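Local coordinates for putative peptidyl-arginine deiminase family protein (Campylobacter jejuni subsp. jejuni serotype O:2, PDB 6B10) that probably hydrolyses agmatine to N-carbamoylputrescine as an agmatine deiminase, a step of polyamine biosynthesis that leads to putrescine, at residues D287-D290 with E291-A294; L234-Q237 with K238-E241. All coordinates share one frame; numbering follows the deposited sequence.

Interaction 1: residues D287-D290 with E291-A294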
# COMPACT_ATOMS: atom_id res chain seq x y z
N ASP A 287 17.34 11.92 4.80
CA ASP A 287 17.40 12.25 6.21
C ASP A 287 18.16 11.11 6.87
O ASP A 287 18.13 9.99 6.38
CB ASP A 287 15.98 12.36 6.78
CG ASP A 287 15.94 12.68 8.26
OD1 ASP A 287 16.21 11.79 9.09
OD2 ASP A 287 15.60 13.83 8.60
N LYS A 288 18.83 11.40 7.98
CA LYS A 288 19.63 10.38 8.69
C LYS A 288 18.81 9.15 9.09
O LYS A 288 19.37 8.07 9.27
CB LYS A 288 20.31 10.98 9.93
CG LYS A 288 19.36 11.49 11.00
CD LYS A 288 20.13 11.89 12.26
CE LYS A 288 19.24 12.62 13.25
NZ LYS A 288 18.16 11.74 13.77
N ASN A 289 17.50 9.32 9.23
CA ASN A 289 16.64 8.21 9.60
C ASN A 289 16.44 7.17 8.49
O ASN A 289 16.04 6.05 8.79
CB ASN A 289 15.29 8.72 10.11
CG ASN A 289 15.40 9.41 11.46
OD1 ASN A 289 16.46 9.41 12.08
ND2 ASN A 289 14.32 9.98 11.92
N ASP A 290 16.72 7.55 7.24
CA ASP A 290 16.74 6.60 6.12
C ASP A 290 17.60 5.40 6.49
O ASP A 290 17.19 4.24 6.33
CB ASP A 290 17.36 7.23 4.86
CG ASP A 290 16.49 8.31 4.22
OD1 ASP A 290 15.35 8.57 4.66
OD2 ASP A 290 16.97 8.93 3.26
N GLU A 291 18.81 5.69 6.96
CA GLU A 291 19.77 4.67 7.32
C GLU A 291 19.30 3.88 8.53
O GLU A 291 19.48 2.67 8.59
CB GLU A 291 21.14 5.28 7.59
CG GLU A 291 22.17 4.26 8.06
CD GLU A 291 23.60 4.78 8.07
OE1 GLU A 291 23.84 5.93 7.65
OE2 GLU A 291 24.48 4.00 8.49
N ILE A 292 18.72 4.56 9.51
CA ILE A 292 18.28 3.91 10.74
C ILE A 292 17.16 2.91 10.45
O ILE A 292 17.20 1.77 10.94
CB ILE A 292 17.83 4.94 11.81
CG1 ILE A 292 19.03 5.78 12.27
CG2 ILE A 292 17.19 4.25 13.01
CD1 ILE A 292 18.69 6.89 13.23
N ILE A 293 16.17 3.31 9.66
CA ILE A 293 15.04 2.44 9.39
C ILE A 293 15.43 1.27 8.49
O ILE A 293 14.96 0.16 8.68
CB ILE A 293 13.79 3.19 8.88
CG1 ILE A 293 14.02 3.87 7.53
CG2 ILE A 293 13.33 4.21 9.93
CD1 ILE A 293 13.38 3.16 6.36
N ALA A 294 16.34 1.51 7.54
CA ALA A 294 16.80 0.46 6.63
C ALA A 294 17.57 -0.64 7.36
O ALA A 294 17.36 -1.82 7.10
CB ALA A 294 17.66 1.05 5.52
O HOH W 1 20.65 8.08 5.99

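Interaction 2: residues L234-Q237 with K238-E241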
# COMPACT_ATOMS: atom_id res chain seq x y z
N LEU A 234 2.79 13.39 20.48
CA LEU A 234 1.80 12.78 21.38
C LEU A 234 0.83 11.81 20.69
O LEU A 234 0.53 10.75 21.25
CB LEU A 234 1.02 13.85 22.16
CG LEU A 234 1.83 14.67 23.18
CD1 LEU A 234 1.00 15.82 23.72
CD2 LEU A 234 2.36 13.80 24.32
N PRO A 235 0.31 12.16 19.49
CA PRO A 235 -0.48 11.20 18.73
C PRO A 235 0.25 9.88 18.49
O PRO A 235 -0.34 8.82 18.67
CB PRO A 235 -0.73 11.92 17.41
CG PRO A 235 -0.68 13.36 17.75
CD PRO A 235 0.32 13.49 18.86
N LEU A 236 1.51 9.96 18.09
CA LEU A 236 2.31 8.76 17.84
C LEU A 236 2.71 8.06 19.13
O LEU A 236 2.81 6.83 19.16
CB LEU A 236 3.54 9.08 16.98
CG LEU A 236 3.19 9.49 15.54
CD1 LEU A 236 4.44 9.81 14.75
CD2 LEU A 236 2.38 8.41 14.83
N GLN A 237 2.94 8.81 20.20
CA GLN A 237 3.18 8.18 21.51
C GLN A 237 1.94 7.42 21.98
O GLN A 237 2.06 6.31 22.50
CB GLN A 237 3.63 9.20 22.56
CG GLN A 237 5.10 9.59 22.44
CD GLN A 237 6.05 8.45 22.78
OE1 GLN A 237 5.77 7.62 23.64
NE2 GLN A 237 7.19 8.41 22.09
N LYS A 238 0.76 7.99 21.78
CA LYS A 238 -0.49 7.31 22.12
C LYS A 238 -0.72 6.07 21.24
O LYS A 238 -1.13 5.01 21.73
CB LYS A 238 -1.69 8.26 22.00
CG LYS A 238 -1.78 9.30 23.09
CD LYS A 238 -2.94 10.25 22.82
CE LYS A 238 -2.88 11.49 23.70
NZ LYS A 238 -3.82 12.53 23.21
N MET A 239 -0.47 6.20 19.94
CA MET A 239 -0.53 5.06 19.04
C MET A 239 0.41 3.94 19.50
O MET A 239 0.05 2.77 19.47
CB MET A 239 -0.19 5.47 17.60
CG MET A 239 -0.53 4.41 16.56
SD MET A 239 -0.02 4.89 14.90
CE MET A 239 1.76 4.70 15.03
N LYS A 240 1.61 4.32 19.94
CA LYS A 240 2.57 3.34 20.45
C LYS A 240 1.97 2.54 21.61
O LYS A 240 2.06 1.31 21.64
CB LYS A 240 3.87 4.02 20.90
CG LYS A 240 4.95 3.06 21.35
CD LYS A 240 6.17 3.80 21.90
CE LYS A 240 7.17 2.85 22.54
NZ LYS A 240 8.56 3.41 22.54
N GLU A 241 1.36 3.24 22.56
CA GLU A 241 0.75 2.60 23.73
C GLU A 241 -0.34 1.61 23.34
O GLU A 241 -0.40 0.50 23.87
CB GLU A 241 0.21 3.64 24.71
CG GLU A 241 1.29 4.46 25.42
CD GLU A 241 2.29 3.59 26.16
OE1 GLU A 241 1.88 2.55 26.71
OE2 GLU A 241 3.49 3.94 26.18

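Interaction 1: residues D287-D290 with E291-A294
Asn289 and Ile292 lie side by side near the start of a helix and point the same way. Ile292 can be followed outward from its backbone. Ile292 CB rests 3.7 Å from Asn289 O. Ile292 CG1 sits beside the backbone N, anti to the carbonyl carbon (chi1 -66°), and this turns it back toward the helix start, where it meets Lys288 O at 3.8 Å. The chain then runs on extended, and Ile292 CD1 ends 3.6 Å from Asn289 OD1. That amide oxygen also takes a weak hydrogen bond from Lys288 NZ, while Asn289 ND2 gives weak bonds to Pro254 O and Ile255 O.

Residues 287-294 lead into the helix of a beta-alpha-beta unit, between strands 279-284 and 305-310. Asp287 and Asp290 form a capping box at its start. Asp287 OD1 accepts from Asn289 N at 2.8 Å through its anti lone pair. The return bond, from Asp287 N to Asp290 OD2, is weak at 3.4 Å. Asp290 is buried, and its OD1 is gripped by Tyr270 OH and Tyr285 N. The carboxylate thus ties the helix start to Tyr285, just before it in the chain, and to Tyr270 of another loop.

The regular helix bonds follow. Ile293 N donates to Asn289 O and Ala294 N to Asp290 O. The Glu291 N bond to Lys288 O is weak, and a water donates to Asp287 O and accepts a weak bond from the same N. Ile293 holds CG1 between its backbone N and carbonyl carbon (chi1 64°), which sets Ile293 CG1 3.2 Å from Asn289 O. Its side chain also packs on Val282 and Leu253. Ala294 CB lies against Asp290 O at 3.3 Å, and the methyl touches Phe284 of strand 279-284.

Interaction 2: residues L234-Q237 with K238-E241
Leu234, Pro235, Leu236 and Gln237 each accept an i to i+4 helix bond, from Lys238, Met239, Lys240 and Glu241 in turn. The shortest runs from Lys238 N to Leu234 O at 2.8 Å. The longest runs from Glu241 N to Gln237 O at 3.1 Å. Pro235 has no N-H to give, but its carbonyl serves Met239 in the normal way.

Leu236 and Met239 carry the apolar side of this stretch of helix. They run side by side in the same direction. Met239 CG is anti to the backbone N (chi1 -167°), and the chain stays straight until it bends at the sulfur (chi3 73°). The bend brings Met239 CE to 3.8 Å from Leu236 CD2. Both residues are buried and both lean on Leu211. Leu236 also touches Cys223, and Met239 touches His222.

Lys238 runs its aliphatic part back past the carbonyl of Leu234, extended from CG onward. Lys238 CG stands 3.3 Å from Leu234 O, and Lys238 CD follows at 3.8 Å from the same oxygen. Lys240 CB starts close, 3.3 Å from Gln237 O. Its long straight chain then carries NZ to a salt bridge with Glu252. Gln237 is bent at chi2, and Gln237 OE1 comes no closer than 4.2 Å to Lys240 CD, a loose approach. Glu241 CG meets Gln237 O at 3.5 Å, while OE2 forms a salt bridge with Lys244.

One face is thus apolar and buried, and much of the rest is polar. This is the pattern of an amphipathic helix in a beta-alpha-beta unit, here packed on strand 219-224 and followed by strand 249-254. Such units are consistent with the alpha/beta propeller of the guanidine-modifying (pentein) superfamily.

From the N terminus, strand 219-224 leads to helix 233-244, where interaction 2 forms. Strand 249-254 follows and completes one beta-alpha-beta unit. Later, strand 279-284 leads through a short turn to helix 289-300, where interaction 1 forms, and strand 305-310 completes another unit. The contacts are in series and neither nest nor cross. Each joins neighbouring residues of one helix, so neither closes a long loop. Their centres are 21 Å apart and they do not touch. Strand 249-254 is a shared neighbour: it ends the unit of interaction 2 and also lies against helix 289-300, so it touches both contacts.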